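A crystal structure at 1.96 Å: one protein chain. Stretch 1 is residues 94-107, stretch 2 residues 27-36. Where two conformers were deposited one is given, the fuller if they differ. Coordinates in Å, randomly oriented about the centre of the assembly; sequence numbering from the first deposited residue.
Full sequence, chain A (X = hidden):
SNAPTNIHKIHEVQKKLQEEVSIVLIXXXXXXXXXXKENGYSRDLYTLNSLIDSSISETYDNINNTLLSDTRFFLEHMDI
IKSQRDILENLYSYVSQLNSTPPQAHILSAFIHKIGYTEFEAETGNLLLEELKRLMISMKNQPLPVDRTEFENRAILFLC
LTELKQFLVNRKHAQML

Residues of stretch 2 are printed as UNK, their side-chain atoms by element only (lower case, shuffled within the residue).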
# COMPACT_ATOMS: atom_id res chain seq x y z
N TYR A 94 5.34 -3.15 9.58
CA TYR A 94 6.26 -2.05 9.85
C TYR A 94 6.44 -1.82 11.36
O TYR A 94 7.55 -1.76 11.84
CB TYR A 94 5.77 -0.74 9.22
CG TYR A 94 5.83 -0.71 7.70
CD1 TYR A 94 6.82 -1.39 7.00
CD2 TYR A 94 4.91 0.04 6.98
CE1 TYR A 94 6.88 -1.32 5.59
CE2 TYR A 94 4.93 0.10 5.60
CZ TYR A 94 5.92 -0.56 4.91
OH TYR A 94 5.92 -0.45 3.53
N VAL A 95 5.34 -1.71 12.10
CA VAL A 95 5.44 -1.39 13.53
C VAL A 95 6.10 -2.53 14.30
O VAL A 95 6.80 -2.28 15.27
CB VAL A 95 4.08 -1.02 14.17
CG1 VAL A 95 3.53 0.27 13.52
CG2 VAL A 95 3.10 -2.16 14.00
N SER A 96 5.90 -3.76 13.83
CA SER A 96 6.54 -4.91 14.46
C SER A 96 8.07 -4.91 14.25
O SER A 96 8.79 -5.69 14.87
CB SER A 96 5.92 -6.24 14.01
OG SER A 96 6.20 -6.52 12.66
N GLN A 97 8.56 -4.02 13.40
CA GLN A 97 10.01 -3.83 13.22
C GLN A 97 10.62 -2.74 14.12
O GLN A 97 11.83 -2.68 14.24
CB GLN A 97 10.34 -3.56 11.76
CG GLN A 97 10.14 -4.76 10.85
CD GLN A 97 10.27 -4.39 9.38
OE1 GLN A 97 9.31 -4.48 8.63
NE2 GLN A 97 11.45 -3.96 8.97
N LEU A 98 9.81 -1.89 14.74
CA LEU A 98 10.36 -0.80 15.60
C LEU A 98 11.22 -1.35 16.74
O LEU A 98 10.84 -2.32 17.38
CB LEU A 98 9.24 0.09 16.16
CG LEU A 98 8.52 0.96 15.13
CD1 LEU A 98 7.21 1.47 15.67
CD2 LEU A 98 9.35 2.14 14.64
N ASN A 99 12.37 -0.69 16.97
CA ASN A 99 13.38 -1.03 18.00
C ASN A 99 13.23 -0.20 19.28
O ASN A 99 13.85 -0.51 20.31
CB ASN A 99 14.80 -0.75 17.48
CG ASN A 99 15.23 -1.63 16.33
OD1 ASN A 99 14.65 -1.59 15.25
ND2 ASN A 99 16.29 -2.41 16.55
N SER A 100 12.45 0.88 19.21
CA SER A 100 12.46 1.95 20.24
C SER A 100 11.09 2.64 20.07
O SER A 100 10.47 2.50 19.01
CB SER A 100 13.60 2.91 19.88
OG SER A 100 13.82 3.91 20.86
N THR A 101 10.63 3.39 21.06
CA THR A 101 9.44 4.22 20.88
C THR A 101 9.81 5.68 21.14
O THR A 101 9.51 6.19 22.23
CB THR A 101 8.29 3.81 21.83
OG1 THR A 101 8.13 2.39 21.79
CG2 THR A 101 6.96 4.47 21.43
N PRO A 102 10.46 6.36 20.16
CA PRO A 102 10.82 7.79 20.41
C PRO A 102 9.56 8.72 20.43
O PRO A 102 8.48 8.26 20.14
CB PRO A 102 11.73 8.11 19.23
CG PRO A 102 11.28 7.20 18.15
CD PRO A 102 10.99 5.90 18.87
N PRO A 103 9.72 10.01 20.80
CA PRO A 103 8.56 10.89 20.88
C PRO A 103 7.73 10.90 19.62
O PRO A 103 6.52 10.88 19.72
CB PRO A 103 9.19 12.26 21.13
CG PRO A 103 10.36 11.95 21.91
CD PRO A 103 10.92 10.70 21.30
N GLN A 104 8.36 10.91 18.45
CA GLN A 104 7.60 10.91 17.17
C GLN A 104 6.76 9.64 16.96
O GLN A 104 5.70 9.70 16.34
CB GLN A 104 8.53 11.15 15.99
CG GLN A 104 9.07 12.58 15.84
CD GLN A 104 7.96 13.65 15.76
OE1 GLN A 104 7.99 14.65 16.49
NE2 GLN A 104 7.00 13.43 14.88
N ALA A 105 7.24 8.50 17.48
CA ALA A 105 6.46 7.26 17.49
C ALA A 105 5.24 7.38 18.40
O ALA A 105 4.15 6.97 18.04
CB ALA A 105 7.36 6.05 17.92
N HIS A 106 5.43 7.94 19.60
CA HIS A 106 4.31 8.24 20.49
C HIS A 106 3.29 9.17 19.80
O HIS A 106 2.10 8.99 19.96
CB HIS A 106 4.83 8.88 21.79
CG HIS A 106 5.48 7.91 22.73
ND1 HIS A 106 4.75 7.01 23.49
CD2 HIS A 106 6.77 7.74 23.09
CE1 HIS A 106 5.56 6.32 24.26
NE2 HIS A 106 6.80 6.73 24.03
N ILE A 107 3.76 10.14 19.02
CA ILE A 107 2.86 11.07 18.32
C ILE A 107 2.09 10.32 17.19
O ILE A 107 0.89 10.54 17.01
CB ILE A 107 3.63 12.30 17.79
CG1 ILE A 107 3.97 13.24 18.97
CG2 ILE A 107 2.84 13.09 16.70
CD1 ILE A 107 5.10 14.18 18.66
N UNK A 27 -5.37 -1.56 17.62
CA UNK A 27 -4.39 -2.57 18.11
C UNK A 27 -3.01 -2.18 17.64
O UNK A 27 -2.07 -2.29 18.40
c UNK A 27 -5.89 -4.60 18.08
c UNK A 27 -4.65 -3.97 17.54
o UNK A 27 -6.40 -5.55 17.42
o UNK A 27 -6.35 -4.18 19.15
N UNK A 28 -2.91 -1.75 16.37
CA UNK A 28 -1.62 -1.29 15.82
C UNK A 28 -1.03 -0.09 16.61
O UNK A 28 0.15 -0.12 17.06
c UNK A 28 -1.71 -1.02 14.29
c UNK A 28 -0.48 -0.25 13.80
c UNK A 28 -2.53 -2.24 12.17
c UNK A 28 -1.83 -2.36 13.55
N UNK A 29 -1.83 0.93 16.83
CA UNK A 29 -1.39 2.09 17.64
C UNK A 29 -0.85 1.62 19.02
O UNK A 29 0.13 2.18 19.52
c UNK A 29 -2.53 3.08 17.84
N UNK A 30 -1.50 0.64 19.64
CA UNK A 30 -1.09 0.13 20.97
C UNK A 30 0.23 -0.62 20.91
O UNK A 30 1.00 -0.66 21.89
c UNK A 30 -2.14 -0.83 21.54
o UNK A 30 -3.42 1.08 22.17
c UNK A 30 -3.45 -0.14 21.91
o UNK A 30 -4.51 -0.81 21.93
N UNK A 31 0.48 -1.29 19.79
CA UNK A 31 1.73 -2.04 19.62
C UNK A 31 2.94 -1.09 19.55
O UNK A 31 4.00 -1.37 20.14
c UNK A 31 0.78 -4.20 18.75
c UNK A 31 1.67 -2.98 18.40
c UNK A 31 3.10 -3.43 18.04
c UNK A 31 0.19 -4.95 17.58
N UNK A 32 2.76 0.06 18.89
CA UNK A 32 3.84 1.07 18.84
C UNK A 32 4.35 1.41 20.24
O UNK A 32 5.57 1.49 20.47
c UNK A 32 4.49 3.47 18.15
c UNK A 32 3.42 2.35 18.06
c UNK A 32 2.27 3.04 15.87
c UNK A 32 3.07 1.99 16.64
N UNK A 33 3.41 1.59 21.18
CA UNK A 33 3.73 2.03 22.55
C UNK A 33 4.10 0.86 23.46
O UNK A 33 4.95 1.02 24.31
c UNK A 33 2.57 2.83 23.20
c UNK A 33 2.92 3.20 24.64
c UNK A 33 2.30 4.07 22.44
N UNK A 34 3.48 -0.30 23.27
CA UNK A 34 3.86 -1.52 24.03
C UNK A 34 4.20 -2.71 23.14
O UNK A 34 3.38 -3.62 23.02
c UNK A 34 2.30 -0.89 25.91
c UNK A 34 2.70 -1.95 24.94
o UNK A 34 2.94 -0.70 26.95
n UNK A 34 1.22 -0.19 25.59
N UNK A 35 5.39 -2.72 22.52
CA UNK A 35 5.68 -3.78 21.54
C UNK A 35 5.52 -5.22 22.08
O UNK A 35 5.11 -6.12 21.33
c UNK A 35 7.16 -3.54 21.16
c UNK A 35 7.66 -2.45 22.06
c UNK A 35 6.46 -1.70 22.55
N UNK A 36 5.82 -5.41 23.36
CA UNK A 36 5.97 -6.75 23.91
C UNK A 36 4.74 -7.23 24.67
O UNK A 36 4.64 -8.42 25.00
c UNK A 36 9.20 -7.35 23.33
c UNK A 36 7.21 -6.82 24.81
c UNK A 36 8.24 -7.88 24.40
c UNK A 36 9.48 -5.86 23.51
n UNK A 36 10.94 -5.55 23.56

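Position 27 carries two carbons, the second bearing two oxygens, and touches nothing on stretch 1: a short carboxylate, hence aspartate, D27. Its side chain is out of reach of stretch 1, so its charge need not be buried in the contact; its backbone O accepts a helical hydrogen bond from the N of residue 31, 3.1 Å away.

Position 28 has four carbons, forked at the first, with one arm two carbons long, and one carbon packs against V95. That pattern is isoleucine, I28. It is buried, and its CG2 lies 4.1 Å from CG1 of V95, an apolar contact that suits a branched hydrocarbon.

At position 29 a single carbon, pointing away from stretch 1, forms the whole side chain: alanine, A29. It is buried all the same, a place a small apolar group fills without a polar atom to satisfy.

Position 30 again shows two carbons, the second with two oxygens, out of reach of stretch 1, and is aspartate, D30. It is partly exposed, and its OD1 is hydrogen-bonded elsewhere in the structure.

Position 31 repeats the forked four-carbon pattern, points toward stretch 1 and meets V95: isoleucine, I31. Its CG2 comes within 4.2 Å of CG2 of V95; being buried, a wholly apolar side chain leaves no polar atom unsatisfied.

Position 32 has the same fork, its carbons touching V95, L98 and A105, and is isoleucine, I32. Both arms are used: CG1 packs 3.6 Å from CG1 of V95, while CG2 lies 3.9 Å from CB of A105 and 4.2 Å from CD1 of L98. Branching at CB lets one residue meet three apolar neighbours.

Position 33 has one carbon carrying two more, one beside H106: the compact fork of valine, V33. Its CG2 sits 4.0 Å from ND1 of H106, obliquely to the ring, at the partly exposed margin.

Position 34 has two carbons, the second bearing one oxygen and one nitrogen, pointing away from stretch 1: asparagine, N34. Its polar amide suits the surface.

At position 35 three carbons close a ring onto the backbone N, near T101, so this is proline, P35. The ring lacks an N-H, which a residue beyond the helix can spare; CD lies 4.5 Å from OG1 of T101.

Position 36 has four carbons in a row ending in nitrogen, without contact to stretch 1: lysine, K36. Its charged amine suits an exposed position.

The contact centres on I32, held among V95, L98 and A105, with I28 and I31 also reaching V95. Beside this apolar patch, OG1 of T101 lies 3.0 Å from the backbone O of I32, placing a polar group next to a carbonyl near the helix end.

Stretch 2 27-36: DIADIIVNPK
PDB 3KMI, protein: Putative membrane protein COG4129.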